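Local coordinates for protein halohydrin epoxidase A (Corynebacterium sp., PDB 4Z9F) that probably catalyses the reversible ring closure of vicinal halohydrins to epoxides with release of hydrogen halide, at residues C[1-6]-C[64-69]; C[14-19]-C[178-183]. The protein carries 1 engineered substitution. All blocks are in the same frame, centred on the assembly; numbering follows the deposited sequence.

Contact 1 (C[1-6]-C[64-69])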
loop_
_atom_site.group_PDB
_atom_site.type_symbol
_atom_site.label_atom_id
_atom_site.label_comp_id
_atom_site.label_asym_id
_atom_site.label_seq_id
_atom_site.Cartn_x
_atom_site.Cartn_y
_atom_site.Cartn_z
ATOM N N MET C 1 21.599 7.614 -32.665
ATOM C CA MET C 1 21.660 7.790 -31.220
ATOM C C MET C 1 20.277 8.077 -30.655
ATOM O O MET C 1 19.502 8.848 -31.236
ATOM C CB MET C 1 22.624 8.924 -30.851
ATOM C CG MET C 1 24.095 8.559 -30.983
ATOM S SD MET C 1 25.180 9.908 -30.486
ATOM C CE MET C 1 25.372 9.576 -28.731
ATOM N N LYS C 2 19.976 7.452 -29.516
ATOM C CA LYS C 2 18.703 7.682 -28.852
ATOM C C LYS C 2 18.699 9.050 -28.188
ATOM O O LYS C 2 19.717 9.511 -27.669
ATOM C CB LYS C 2 18.439 6.583 -27.820
ATOM C CG LYS C 2 18.328 5.196 -28.432
ATOM C CD LYS C 2 18.074 4.118 -27.391
ATOM C CE LYS C 2 17.716 2.789 -28.047
ATOM N NZ LYS C 2 17.653 1.672 -27.059
ATOM N N ILE C 3 17.546 9.705 -28.215
ATOM C CA ILE C 3 17.380 11.020 -27.606
ATOM C C ILE C 3 16.684 10.843 -26.269
ATOM O O ILE C 3 15.697 10.097 -26.167
ATOM C CB ILE C 3 16.573 11.964 -28.509
ATOM C CG1 ILE C 3 17.033 11.839 -29.973
ATOM C CG2 ILE C 3 16.692 13.390 -28.005
ATOM C CD1 ILE C 3 18.506 12.034 -30.169
ATOM N N ALA C 4 17.197 11.519 -25.247
ATOM C CA ALA C 4 16.538 11.614 -23.956
ATOM C C ALA C 4 16.336 13.077 -23.605
ATOM O O ALA C 4 17.135 13.943 -23.985
ATOM C CB ALA C 4 17.347 10.919 -22.849
ATOM N N LEU C 5 15.235 13.347 -22.915
ATOM C CA LEU C 5 14.949 14.649 -22.342
ATOM C C LEU C 5 15.014 14.503 -20.826
ATOM O O LEU C 5 14.416 13.576 -20.271
ATOM C CB LEU C 5 13.576 15.157 -22.781
ATOM C CG LEU C 5 13.011 16.361 -22.022
ATOM C CD1 LEU C 5 13.888 17.604 -22.198
ATOM C CD2 LEU C 5 11.578 16.639 -22.440
ATOM N N VAL C 6 15.784 15.377 -20.176
ATOM C CA VAL C 6 15.931 15.392 -18.719
ATOM C C VAL C 6 15.616 16.798 -18.237
ATOM O O VAL C 6 16.266 17.761 -18.662
ATOM C CB VAL C 6 17.344 14.982 -18.271
ATOM C CG1 VAL C 6 17.482 15.119 -16.742
ATOM C CG2 VAL C 6 17.690 13.565 -18.751
ATOM N N ASP C 64 8.563 19.691 -27.961
ATOM C CA ASP C 64 8.795 20.214 -29.309
ATOM C C ASP C 64 10.217 20.753 -29.445
ATOM O O ASP C 64 10.882 20.520 -30.462
ATOM C CB ASP C 64 7.765 21.296 -29.643
ATOM C CG ASP C 64 6.398 20.721 -30.017
ATOM O OD1 ASP C 64 6.319 19.549 -30.447
ATOM O OD2 ASP C 64 5.391 21.456 -29.884
ATOM N N ALA C 65 10.716 21.441 -28.414
ATOM C CA ALA C 65 12.098 21.916 -28.443
ATOM C C ALA C 65 13.086 20.758 -28.521
ATOM O O ALA C 65 14.079 20.829 -29.257
ATOM C CB ALA C 65 12.389 22.777 -27.217
ATOM N N THR C 66 12.839 19.686 -27.763
ATOM C CA THR C 66 13.688 18.504 -27.869
ATOM C C THR C 66 13.668 17.946 -29.286
ATOM O O THR C 66 14.696 17.485 -29.796
ATOM C CB THR C 66 13.233 17.431 -26.878
ATOM O OG1 THR C 66 13.190 17.997 -25.563
ATOM C CG2 THR C 66 14.194 16.253 -26.891
ATOM N N LEU C 67 12.502 17.983 -29.935
ATOM C CA LEU C 67 12.363 17.372 -31.252
ATOM C C LEU C 67 13.050 18.184 -32.340
ATOM O O LEU C 67 13.206 17.678 -33.460
ATOM C CB LEU C 67 10.879 17.167 -31.588
ATOM C CG LEU C 67 10.248 15.771 -31.421
ATOM C CD1 LEU C 67 11.253 14.665 -31.117
ATOM C CD2 LEU C 67 9.147 15.792 -30.385
ATOM N N GLN C 68 13.476 19.415 -32.041
ATOM C CA GLN C 68 14.353 20.134 -32.958
ATOM C C GLN C 68 15.738 19.506 -33.047
ATOM O O GLN C 68 16.527 19.922 -33.901
ATOM C CB GLN C 68 14.487 21.605 -32.535
ATOM C CG GLN C 68 13.227 22.458 -32.712
ATOM C CD GLN C 68 12.945 22.839 -34.169
ATOM O OE1 GLN C 68 12.986 21.999 -35.075
ATOM N NE2 GLN C 68 12.666 24.119 -34.395
ATOM N N HIS C 69 16.051 18.517 -32.202
ATOM C CA HIS C 69 17.385 17.927 -32.146
ATOM C C HIS C 69 17.409 16.444 -32.497
ATOM O O HIS C 69 18.455 15.806 -32.355
ATOM C CB HIS C 69 18.001 18.143 -30.760
ATOM C CG HIS C 69 18.222 19.583 -30.413
ATOM N ND1 HIS C 69 17.331 20.315 -29.661
ATOM C CD2 HIS C 69 19.234 20.427 -30.721
ATOM C CE1 HIS C 69 17.782 21.547 -29.515
ATOM N NE2 HIS C 69 18.937 21.641 -30.151
#
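Thr66 meets strand 3-6 with both branches of its side chain, the hydroxyl against Leu5 and the methyl against Ile3. Thr66 OG1 lies at the branched end of Leu5, 3.5 Å from Leu5 CD1 and 3.8 Å from Leu5 CD2, so the oxygen rests on both methyls without a polar partner on the strand. Its bond is made within its own helix: with OG1 beside the backbone N (chi1 -54°), the hydroxyl turns back to the carbonyl oxygen of Leu62, one helical turn earlier. That bond satisfies the buried hydroxyl and fixes its rotation. The same rotation sets CG2 toward the start of the strand, where Thr66 CG2 and Ile3 CG2 meet at 4.0 Å, the two side chains passing side by side and pointing opposite ways. The CG2 branch of Ile3 therefore makes the methyl-methyl contact, while its longer arm runs toward the helix exit and leaves Ile3 CD1 4.4 Å from the carbonyl oxygen of His69. The His69 side chain turns back over the preceding residues, and a weak bond of 3.3 Å links His69 ND1 to Ala65 O. No hydrogen bond joins the two segments; the interface is small and essentially apolar. Around it, Val29 and Ile73 also touch Thr66, extending the hydrophobic layer to both neighbouring strands, and Ala4 and Val6 turn to the other face of the sheet, against helix 14-23. Helix 62-67 thus covers the first strand on the chain's way from strand 52-53 to strand 73-79, passing over the inner strands in the beta-alpha-beta crossover at which the strand order reverses in a Rossmann fold.

Contact 2 (C[14-19]-C[178-183]); sequences GPAAVE and NFFNNP
In the Rossmann-type core of this short-chain dehydrogenase relative, the helix that follows the first strand meets the loop leaving strand 170-177, on the side where the dehydrogenases hold their nucleotide. As in related halohydrin dehalogenases, this loop probably borders the halide site. Two apolar pairs make the contact. Ala16, on the first turn of helix 14-23, directs its methyl toward the loop and reaches the rim of the Phe180 ring rather than a face: Ala16 CB lies near the ring plane, 4.3 Å from Phe180 CZ. With CG anti to its backbone N (chi1 163°), Phe180 extends its ring from the loop to the helix. Phe238 meets the same ring edge-to-face, and Met216 of helix 213-224 also touches it. One face of the ring is covered from within the loop by Asn182, whose CB sits 3.5 Å above the ring plane, offset toward the rim. The Asn182 amide is used at both ends: Asn182 ND2 makes a weak bond of 2.7 Å to Phe180 O, and Asn182 OD1 accepts from the backbone N of Thr184 and of Tyr185, the first of these closing an Asx turn. The amide thereby links backbone atoms on either side of Asn182, before and after Pro183. Farther back, Phe179 N bonds to Asn178 OD1 at 2.9 Å from above the carbonyl plane, about 40° out of it. No hydrogen bond crosses between the segments. Toward the surface, the two proline rings meet at a slant and touch through their CG atoms, Pro15 CG standing 4.2 Å from Pro183 CG.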
loop_
_atom_site.group_PDB
_atom_site.type_symbol
_atom_site.label_atom_id
_atom_site.label_comp_id
_atom_site.label_asym_id
_atom_site.label_seq_id
_atom_site.Cartn_x
_atom_site.Cartn_y
_atom_site.Cartn_z
ATOM N N GLY C 14 18.963 14.836 -11.723
ATOM C CA GLY C 14 19.410 15.286 -13.028
ATOM C C GLY C 14 20.810 14.828 -13.392
ATOM O O GLY C 14 21.016 14.122 -14.384
ATOM N N PRO C 15 21.809 15.212 -12.590
ATOM C CA PRO C 15 23.193 14.826 -12.923
ATOM C C PRO C 15 23.395 13.332 -13.090
ATOM O O PRO C 15 24.130 12.902 -13.990
ATOM C CB PRO C 15 23.995 15.387 -11.739
ATOM C CG PRO C 15 23.217 16.600 -11.337
ATOM C CD PRO C 15 21.762 16.237 -11.534
ATOM N N ALA C 16 22.755 12.518 -12.254
ATOM C CA ALA C 16 22.915 11.074 -12.390
ATOM C C ALA C 16 22.329 10.578 -13.707
ATOM O O ALA C 16 22.917 9.713 -14.370
ATOM C CB ALA C 16 22.256 10.358 -11.204
ATOM N N ALA C 17 21.170 11.113 -14.085
ATOM C CA ALA C 17 20.496 10.681 -15.303
ATOM C C ALA C 17 21.272 11.132 -16.534
ATOM O O ALA C 17 21.500 10.348 -17.459
ATOM C CB ALA C 17 19.071 11.227 -15.319
ATOM N N VAL C 18 21.692 12.396 -16.551
ATOM C CA VAL C 18 22.420 12.932 -17.700
ATOM C C VAL C 18 23.717 12.160 -17.917
ATOM O O VAL C 18 24.071 11.812 -19.051
ATOM C CB VAL C 18 22.665 14.442 -17.509
ATOM C CG1 VAL C 18 23.614 14.974 -18.582
ATOM C CG2 VAL C 18 21.350 15.200 -17.529
ATOM N N GLU C 19 24.430 11.844 -16.833
ATOM C CA GLU C 19 25.655 11.066 -16.984
ATOM C C GLU C 19 25.373 9.636 -17.425
ATOM O O GLU C 19 26.055 9.115 -18.313
ATOM C CB GLU C 19 26.456 11.063 -15.684
ATOM C CG GLU C 19 27.644 10.105 -15.725
ATOM C CD GLU C 19 28.954 10.748 -15.260
ATOM O OE1 GLU C 19 29.779 10.011 -14.663
ATOM O OE2 GLU C 19 29.147 11.969 -15.496
ATOM N N ASN C 178 15.147 8.467 -1.426
ATOM C CA ASN C 178 15.523 9.054 -0.143
ATOM C C ASN C 178 16.923 8.541 0.169
ATOM O O ASN C 178 17.334 7.489 -0.326
ATOM C CB ASN C 178 14.537 8.692 0.986
ATOM C CG ASN C 178 14.594 9.674 2.166
ATOM O OD1 ASN C 178 15.368 10.644 2.161
ATOM N ND2 ASN C 178 13.766 9.423 3.186
ATOM N N PHE C 179 17.654 9.296 0.993
ATOM C CA PHE C 179 19.039 8.951 1.309
ATOM C C PHE C 179 19.838 8.680 0.042
ATOM O O PHE C 179 20.658 7.770 -0.025
ATOM C CB PHE C 179 19.087 7.771 2.271
ATOM C CG PHE C 179 18.395 8.055 3.573
ATOM C CD1 PHE C 179 17.152 7.515 3.850
ATOM C CD2 PHE C 179 18.984 8.893 4.506
ATOM C CE1 PHE C 179 16.520 7.783 5.048
ATOM C CE2 PHE C 179 18.353 9.163 5.712
ATOM C CZ PHE C 179 17.125 8.610 5.979
ATOM N N PHE C 180 19.570 9.486 -0.981
ATOM C CA PHE C 180 20.188 9.370 -2.296
ATOM C C PHE C 180 21.220 10.483 -2.434
ATOM O O PHE C 180 20.870 11.663 -2.333
ATOM C CB PHE C 180 19.094 9.465 -3.362
ATOM C CG PHE C 180 19.593 9.762 -4.733
ATOM C CD1 PHE C 180 18.918 10.669 -5.541
ATOM C CD2 PHE C 180 20.715 9.121 -5.229
ATOM C CE1 PHE C 180 19.366 10.932 -6.829
ATOM C CE2 PHE C 180 21.176 9.399 -6.509
ATOM C CZ PHE C 180 20.503 10.304 -7.298
ATOM N N ASN C 181 22.493 10.107 -2.620
ATOM C CA ASN C 181 23.562 11.101 -2.764
ATOM C C ASN C 181 23.318 11.932 -4.015
ATOM O O ASN C 181 23.503 11.457 -5.142
ATOM C CB ASN C 181 24.928 10.406 -2.808
ATOM C CG ASN C 181 26.100 11.368 -3.047
ATOM O OD1 ASN C 181 27.113 10.958 -3.604
ATOM N ND2 ASN C 181 25.967 12.627 -2.646
ATOM N N ASN C 182 22.873 13.163 -3.826
ATOM C CA ASN C 182 22.495 14.024 -4.935
ATOM C C ASN C 182 22.633 15.468 -4.480
ATOM O O ASN C 182 22.583 15.748 -3.274
ATOM C CB ASN C 182 21.061 13.711 -5.412
ATOM C CG ASN C 182 19.997 14.303 -4.522
ATOM O OD1 ASN C 182 19.676 15.481 -4.634
ATOM N ND2 ASN C 182 19.418 13.473 -3.634
ATOM N N PRO C 183 22.822 16.411 -5.411
ATOM C CA PRO C 183 23.141 17.791 -5.000
ATOM C C PRO C 183 22.010 18.519 -4.305
ATOM O O PRO C 183 22.276 19.519 -3.624
ATOM C CB PRO C 183 23.496 18.476 -6.328
ATOM C CG PRO C 183 22.699 17.724 -7.331
ATOM C CD PRO C 183 22.803 16.285 -6.881
#

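Overall arrangement
The two contacts are joined by consecutive elements of the chain, strand 3-6 and helix 14-23. Their centres lie 21 Å apart, yet the elements touch directly: Val6 CG1 packs 3.9 Å from Val18 CG2 and 4.2 Å from Gly14 CA. Ile3 and Leu5 serve contact 1 on one face of the parallel sheet, whereas Val6 reaches the helix of contact 2 on the other. Contact 1 is the more peripheral, about 16 Å from the chain centre to its own centre, against about 9 Å for contact 2. Only contact 2 involves the loop after strand 170-177, which by family resemblance probably borders the halide pocket.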